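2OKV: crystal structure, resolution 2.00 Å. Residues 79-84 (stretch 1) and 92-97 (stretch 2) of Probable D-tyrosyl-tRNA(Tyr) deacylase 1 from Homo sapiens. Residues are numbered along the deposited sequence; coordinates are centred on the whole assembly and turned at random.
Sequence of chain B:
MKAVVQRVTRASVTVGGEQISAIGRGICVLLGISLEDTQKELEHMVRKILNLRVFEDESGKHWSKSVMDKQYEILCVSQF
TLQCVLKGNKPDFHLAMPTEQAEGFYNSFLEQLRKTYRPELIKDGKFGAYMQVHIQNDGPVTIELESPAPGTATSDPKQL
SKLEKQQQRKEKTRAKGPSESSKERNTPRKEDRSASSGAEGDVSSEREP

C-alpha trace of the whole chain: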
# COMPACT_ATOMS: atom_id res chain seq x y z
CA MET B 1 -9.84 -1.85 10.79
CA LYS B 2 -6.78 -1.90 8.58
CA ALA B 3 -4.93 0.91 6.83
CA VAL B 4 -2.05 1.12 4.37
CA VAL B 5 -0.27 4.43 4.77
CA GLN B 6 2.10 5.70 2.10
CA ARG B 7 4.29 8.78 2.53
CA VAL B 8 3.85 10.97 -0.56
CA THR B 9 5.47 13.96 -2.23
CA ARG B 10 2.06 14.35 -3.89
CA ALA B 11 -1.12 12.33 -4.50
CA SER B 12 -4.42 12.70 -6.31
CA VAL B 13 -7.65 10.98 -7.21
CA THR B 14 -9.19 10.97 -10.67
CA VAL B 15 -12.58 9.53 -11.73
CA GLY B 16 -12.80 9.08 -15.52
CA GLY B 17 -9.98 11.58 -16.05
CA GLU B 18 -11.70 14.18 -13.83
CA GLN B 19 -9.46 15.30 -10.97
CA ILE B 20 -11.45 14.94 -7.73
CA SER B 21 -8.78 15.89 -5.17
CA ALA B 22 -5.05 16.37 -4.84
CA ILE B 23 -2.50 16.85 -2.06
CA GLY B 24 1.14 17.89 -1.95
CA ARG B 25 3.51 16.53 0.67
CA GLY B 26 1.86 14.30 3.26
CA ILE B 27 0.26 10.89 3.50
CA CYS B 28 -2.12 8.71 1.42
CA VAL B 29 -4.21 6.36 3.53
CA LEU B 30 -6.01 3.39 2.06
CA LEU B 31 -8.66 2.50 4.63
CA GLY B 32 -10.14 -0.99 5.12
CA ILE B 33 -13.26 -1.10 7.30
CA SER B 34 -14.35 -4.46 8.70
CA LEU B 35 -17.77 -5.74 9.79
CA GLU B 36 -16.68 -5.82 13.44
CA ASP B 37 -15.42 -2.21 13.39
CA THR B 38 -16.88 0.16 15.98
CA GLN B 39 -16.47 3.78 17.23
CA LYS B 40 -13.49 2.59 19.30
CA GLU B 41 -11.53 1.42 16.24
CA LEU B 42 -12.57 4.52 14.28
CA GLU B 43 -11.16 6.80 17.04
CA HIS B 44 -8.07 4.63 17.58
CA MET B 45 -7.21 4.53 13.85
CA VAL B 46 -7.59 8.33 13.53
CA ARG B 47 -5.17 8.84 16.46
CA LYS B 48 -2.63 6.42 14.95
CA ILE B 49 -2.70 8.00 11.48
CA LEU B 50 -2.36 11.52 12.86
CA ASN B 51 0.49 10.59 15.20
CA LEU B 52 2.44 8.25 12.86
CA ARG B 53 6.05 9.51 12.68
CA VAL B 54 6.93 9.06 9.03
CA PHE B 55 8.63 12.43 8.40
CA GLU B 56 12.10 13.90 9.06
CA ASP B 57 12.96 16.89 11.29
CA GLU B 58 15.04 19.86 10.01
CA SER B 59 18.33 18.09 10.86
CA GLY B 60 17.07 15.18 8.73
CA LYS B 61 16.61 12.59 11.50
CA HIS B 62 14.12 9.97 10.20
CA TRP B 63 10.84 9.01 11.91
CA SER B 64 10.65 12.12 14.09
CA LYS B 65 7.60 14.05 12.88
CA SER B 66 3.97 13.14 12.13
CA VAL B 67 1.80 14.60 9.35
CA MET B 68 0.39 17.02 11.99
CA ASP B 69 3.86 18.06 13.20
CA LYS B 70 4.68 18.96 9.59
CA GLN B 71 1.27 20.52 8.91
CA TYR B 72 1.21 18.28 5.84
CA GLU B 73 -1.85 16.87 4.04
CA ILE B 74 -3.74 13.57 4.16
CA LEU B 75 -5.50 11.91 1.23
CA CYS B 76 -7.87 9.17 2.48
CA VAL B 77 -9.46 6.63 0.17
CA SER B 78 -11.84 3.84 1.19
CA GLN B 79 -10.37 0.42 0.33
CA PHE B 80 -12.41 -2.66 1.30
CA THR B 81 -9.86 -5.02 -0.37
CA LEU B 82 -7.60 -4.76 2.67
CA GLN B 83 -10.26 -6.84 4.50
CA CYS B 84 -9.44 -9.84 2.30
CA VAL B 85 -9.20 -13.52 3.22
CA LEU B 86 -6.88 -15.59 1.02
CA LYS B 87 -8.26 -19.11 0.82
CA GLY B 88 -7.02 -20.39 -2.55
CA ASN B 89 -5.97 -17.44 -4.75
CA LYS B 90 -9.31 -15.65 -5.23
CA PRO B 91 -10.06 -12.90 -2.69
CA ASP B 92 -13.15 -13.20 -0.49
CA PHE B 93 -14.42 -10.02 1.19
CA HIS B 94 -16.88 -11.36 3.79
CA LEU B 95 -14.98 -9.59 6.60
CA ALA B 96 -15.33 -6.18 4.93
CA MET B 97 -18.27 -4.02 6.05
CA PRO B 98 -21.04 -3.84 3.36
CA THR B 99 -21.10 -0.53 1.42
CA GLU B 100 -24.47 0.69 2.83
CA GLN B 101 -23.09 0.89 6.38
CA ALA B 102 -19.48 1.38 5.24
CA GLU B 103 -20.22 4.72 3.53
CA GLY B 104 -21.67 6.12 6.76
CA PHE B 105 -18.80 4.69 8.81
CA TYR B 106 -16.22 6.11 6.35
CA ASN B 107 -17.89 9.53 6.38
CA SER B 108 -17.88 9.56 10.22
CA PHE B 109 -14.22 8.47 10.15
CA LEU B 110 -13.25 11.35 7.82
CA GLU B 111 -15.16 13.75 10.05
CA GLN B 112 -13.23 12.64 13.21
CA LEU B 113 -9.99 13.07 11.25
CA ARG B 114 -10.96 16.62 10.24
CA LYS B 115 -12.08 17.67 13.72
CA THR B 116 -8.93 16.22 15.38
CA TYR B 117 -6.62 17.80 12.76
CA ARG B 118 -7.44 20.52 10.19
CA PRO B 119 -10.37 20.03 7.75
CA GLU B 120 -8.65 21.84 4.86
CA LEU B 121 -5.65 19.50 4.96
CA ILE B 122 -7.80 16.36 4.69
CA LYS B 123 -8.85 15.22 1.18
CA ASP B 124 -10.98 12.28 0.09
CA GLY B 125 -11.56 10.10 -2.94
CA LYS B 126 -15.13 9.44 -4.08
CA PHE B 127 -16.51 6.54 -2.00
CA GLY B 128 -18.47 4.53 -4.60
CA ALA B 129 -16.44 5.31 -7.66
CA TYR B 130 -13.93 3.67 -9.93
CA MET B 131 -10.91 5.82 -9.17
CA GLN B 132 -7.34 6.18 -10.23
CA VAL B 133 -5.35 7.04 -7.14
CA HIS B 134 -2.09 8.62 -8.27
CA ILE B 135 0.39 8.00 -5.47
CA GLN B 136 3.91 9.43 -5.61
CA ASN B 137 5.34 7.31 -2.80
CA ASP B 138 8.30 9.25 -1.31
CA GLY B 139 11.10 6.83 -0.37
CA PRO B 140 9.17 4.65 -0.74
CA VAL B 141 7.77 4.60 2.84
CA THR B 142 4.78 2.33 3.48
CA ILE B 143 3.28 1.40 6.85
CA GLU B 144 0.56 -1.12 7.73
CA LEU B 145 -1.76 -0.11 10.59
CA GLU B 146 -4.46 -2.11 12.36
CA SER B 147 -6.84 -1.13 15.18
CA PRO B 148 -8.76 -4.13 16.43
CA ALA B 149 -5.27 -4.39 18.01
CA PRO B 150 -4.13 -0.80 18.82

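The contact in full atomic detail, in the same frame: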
# COMPACT_ATOMS: atom_id res chain seq x y z
N GLN B 79 -11.01 1.57 0.99
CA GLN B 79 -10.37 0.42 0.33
C GLN B 79 -10.75 -0.89 1.03
O GLN B 79 -9.99 -1.40 1.86
CB GLN B 79 -8.84 0.59 0.37
CG GLN B 79 -8.02 -0.52 -0.32
CD GLN B 79 -8.01 -0.40 -1.84
OE1 GLN B 79 -7.05 0.08 -2.41
NE2 GLN B 79 -9.09 -0.82 -2.49
N PHE B 80 -11.92 -1.43 0.69
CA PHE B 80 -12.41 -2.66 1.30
C PHE B 80 -11.55 -3.90 1.02
O PHE B 80 -11.67 -4.89 1.73
CB PHE B 80 -13.88 -2.94 0.88
CG PHE B 80 -14.03 -3.41 -0.55
CD1 PHE B 80 -13.93 -4.77 -0.87
CD2 PHE B 80 -14.28 -2.50 -1.57
CE1 PHE B 80 -14.06 -5.21 -2.18
CE2 PHE B 80 -14.42 -2.93 -2.89
CZ PHE B 80 -14.31 -4.29 -3.20
N THR B 81 -10.69 -3.85 -0.00
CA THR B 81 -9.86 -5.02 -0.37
C THR B 81 -8.84 -5.42 0.69
O THR B 81 -8.36 -6.57 0.71
CB THR B 81 -9.12 -4.83 -1.74
OG1 THR B 81 -8.31 -3.66 -1.70
CG2 THR B 81 -10.12 -4.70 -2.88
N LEU B 82 -8.49 -4.47 1.56
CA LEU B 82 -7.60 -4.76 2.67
C LEU B 82 -8.21 -5.74 3.69
O LEU B 82 -7.48 -6.39 4.43
CB LEU B 82 -7.17 -3.46 3.36
CG LEU B 82 -6.35 -2.49 2.53
CD1 LEU B 82 -6.16 -1.23 3.32
CD2 LEU B 82 -5.01 -3.09 2.16
N GLN B 83 -9.54 -5.85 3.69
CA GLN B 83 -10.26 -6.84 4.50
C GLN B 83 -10.48 -8.15 3.74
O GLN B 83 -11.59 -8.68 3.67
CB GLN B 83 -11.60 -6.25 4.97
CG GLN B 83 -11.48 -5.06 5.93
CD GLN B 83 -10.81 -5.44 7.25
OE1 GLN B 83 -10.12 -4.62 7.86
NE2 GLN B 83 -11.01 -6.67 7.69
N CYS B 84 -9.39 -8.67 3.17
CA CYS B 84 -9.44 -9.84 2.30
C CYS B 84 -8.96 -11.10 3.02
O CYS B 84 -7.99 -11.06 3.78
CB CYS B 84 -8.58 -9.58 1.06
SG CYS B 84 -8.00 -11.04 0.19
N ASP B 92 -11.79 -13.20 -1.02
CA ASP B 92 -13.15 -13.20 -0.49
C ASP B 92 -13.23 -12.03 0.49
O ASP B 92 -12.31 -11.81 1.28
CB ASP B 92 -13.47 -14.54 0.19
CG ASP B 92 -14.89 -14.61 0.72
OD1 ASP B 92 -15.70 -15.38 0.17
OD2 ASP B 92 -15.20 -13.89 1.69
N PHE B 93 -14.33 -11.28 0.44
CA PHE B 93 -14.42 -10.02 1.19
C PHE B 93 -15.48 -10.02 2.29
O PHE B 93 -15.96 -8.95 2.68
CB PHE B 93 -14.63 -8.84 0.23
CG PHE B 93 -13.58 -8.74 -0.84
CD1 PHE B 93 -13.85 -9.19 -2.14
CD2 PHE B 93 -12.31 -8.24 -0.55
CE1 PHE B 93 -12.87 -9.12 -3.13
CE2 PHE B 93 -11.33 -8.17 -1.54
CZ PHE B 93 -11.62 -8.61 -2.83
N HIS B 94 -15.82 -11.20 2.80
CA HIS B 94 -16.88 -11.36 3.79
C HIS B 94 -16.63 -10.60 5.10
O HIS B 94 -17.57 -10.32 5.85
CB HIS B 94 -17.13 -12.84 4.11
CG HIS B 94 -16.15 -13.43 5.08
ND1 HIS B 94 -15.01 -14.10 4.67
CD2 HIS B 94 -16.13 -13.44 6.43
CE1 HIS B 94 -14.34 -14.50 5.74
NE2 HIS B 94 -15.00 -14.11 6.82
N LEU B 95 -15.36 -10.30 5.38
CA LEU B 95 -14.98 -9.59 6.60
C LEU B 95 -15.10 -8.07 6.44
O LEU B 95 -15.16 -7.34 7.43
CB LEU B 95 -13.56 -9.96 7.05
CG LEU B 95 -13.35 -10.39 8.51
CD1 LEU B 95 -14.19 -9.57 9.52
CD2 LEU B 95 -13.64 -11.88 8.70
N ALA B 96 -15.13 -7.60 5.19
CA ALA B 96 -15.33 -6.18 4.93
C ALA B 96 -16.77 -5.78 5.27
O ALA B 96 -17.71 -6.56 5.06
CB ALA B 96 -15.01 -5.86 3.49
N MET B 97 -16.94 -4.57 5.79
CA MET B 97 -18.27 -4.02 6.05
C MET B 97 -18.97 -3.69 4.72
O MET B 97 -18.37 -3.03 3.87
CB MET B 97 -18.17 -2.76 6.93
CG MET B 97 -19.51 -2.20 7.42
SD MET B 97 -19.25 -0.66 8.34
CE MET B 97 -18.63 -1.26 9.92
O HOH W 1 -12.85 -11.04 3.92

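No direct hydrogen bond links the two stretches. They are held by apolar packing, one aromatic pair and a bridging water, and together they bury 378 Å² of surface.

The aromatic pair is Phe80 with Phe93. The edge of the Phe80 ring points at one face of the Phe93 ring. The ring centroids are 5.1 Å apart and the planes meet at 80°. The closest approach is 3.8 Å, from Phe80 CE1 to Phe93 CG. This geometry sets C-H groups of one ring against the pi cloud of the other. Phe80 has chi1 near p and its CA-to-CB bond points toward stretch 2. Phe93 starts out sideways, but with chi1 in the m well the end of its ring comes nearer to stretch 1.

Phe93 has the largest covered area of any residue here, 85 Å². Its ring also meets Thr81 and Cys84. Phe93 CE2 lies 3.7 Å from Thr81 CA and 3.9 Å from Thr81 CG2. Phe93 CE2 is also 4.0 Å from Cys84 CB. A flat, broad side chain can thus touch several residues of stretch 1. Thr81 gives its methyl to this contact, while its hydroxyl is hydrogen-bonded elsewhere in the structure.

A second apolar patch centres on Ala96. Ala96 CB lies 4.1 Å from Phe80 CB and 3.7 Å from Gln83 CB. Gln83 CB is also 3.7 Å from Ala96 CA. The backbones run close here: Gln83 CA and Ala96 CA are 5.1 Å apart, and the Ala96 methyl packs against Gln83 CB. Gln83 contributes the aliphatic start of its side chain here. Leu95 lies at the exposed margin, with Leu95 CB 4.1 Å from Gln83 O.

The polar link is water 1. Water 1 donates to Gln83 O at 2.7 Å and to Asp92 O at 2.8 Å, and it accepts from Leu95 N at 3.0 Å. The two carbonyl oxygens, Gln83 O and Asp92 O, are 4.0 Å apart. Neither can donate to the other, so the water satisfies both and joins the stretches.

Local hydrogen bonds shape each side. In stretch 1, a 3-10 segment includes Phe80 to Leu82, and Gln83 N donates to Phe80 O at 3.0 Å. In stretch 2, a type I turn runs from Phe93 to Ala96, closed by Ala96 N to Phe93 O at 3.0 Å. Asp92 OD2 accepts from His94 N and from His94 ND1, each at 3.0 Å. The Asp92 carboxylate braces the start of the turn; the CA-to-CB bond of Asp92 points away from stretch 1.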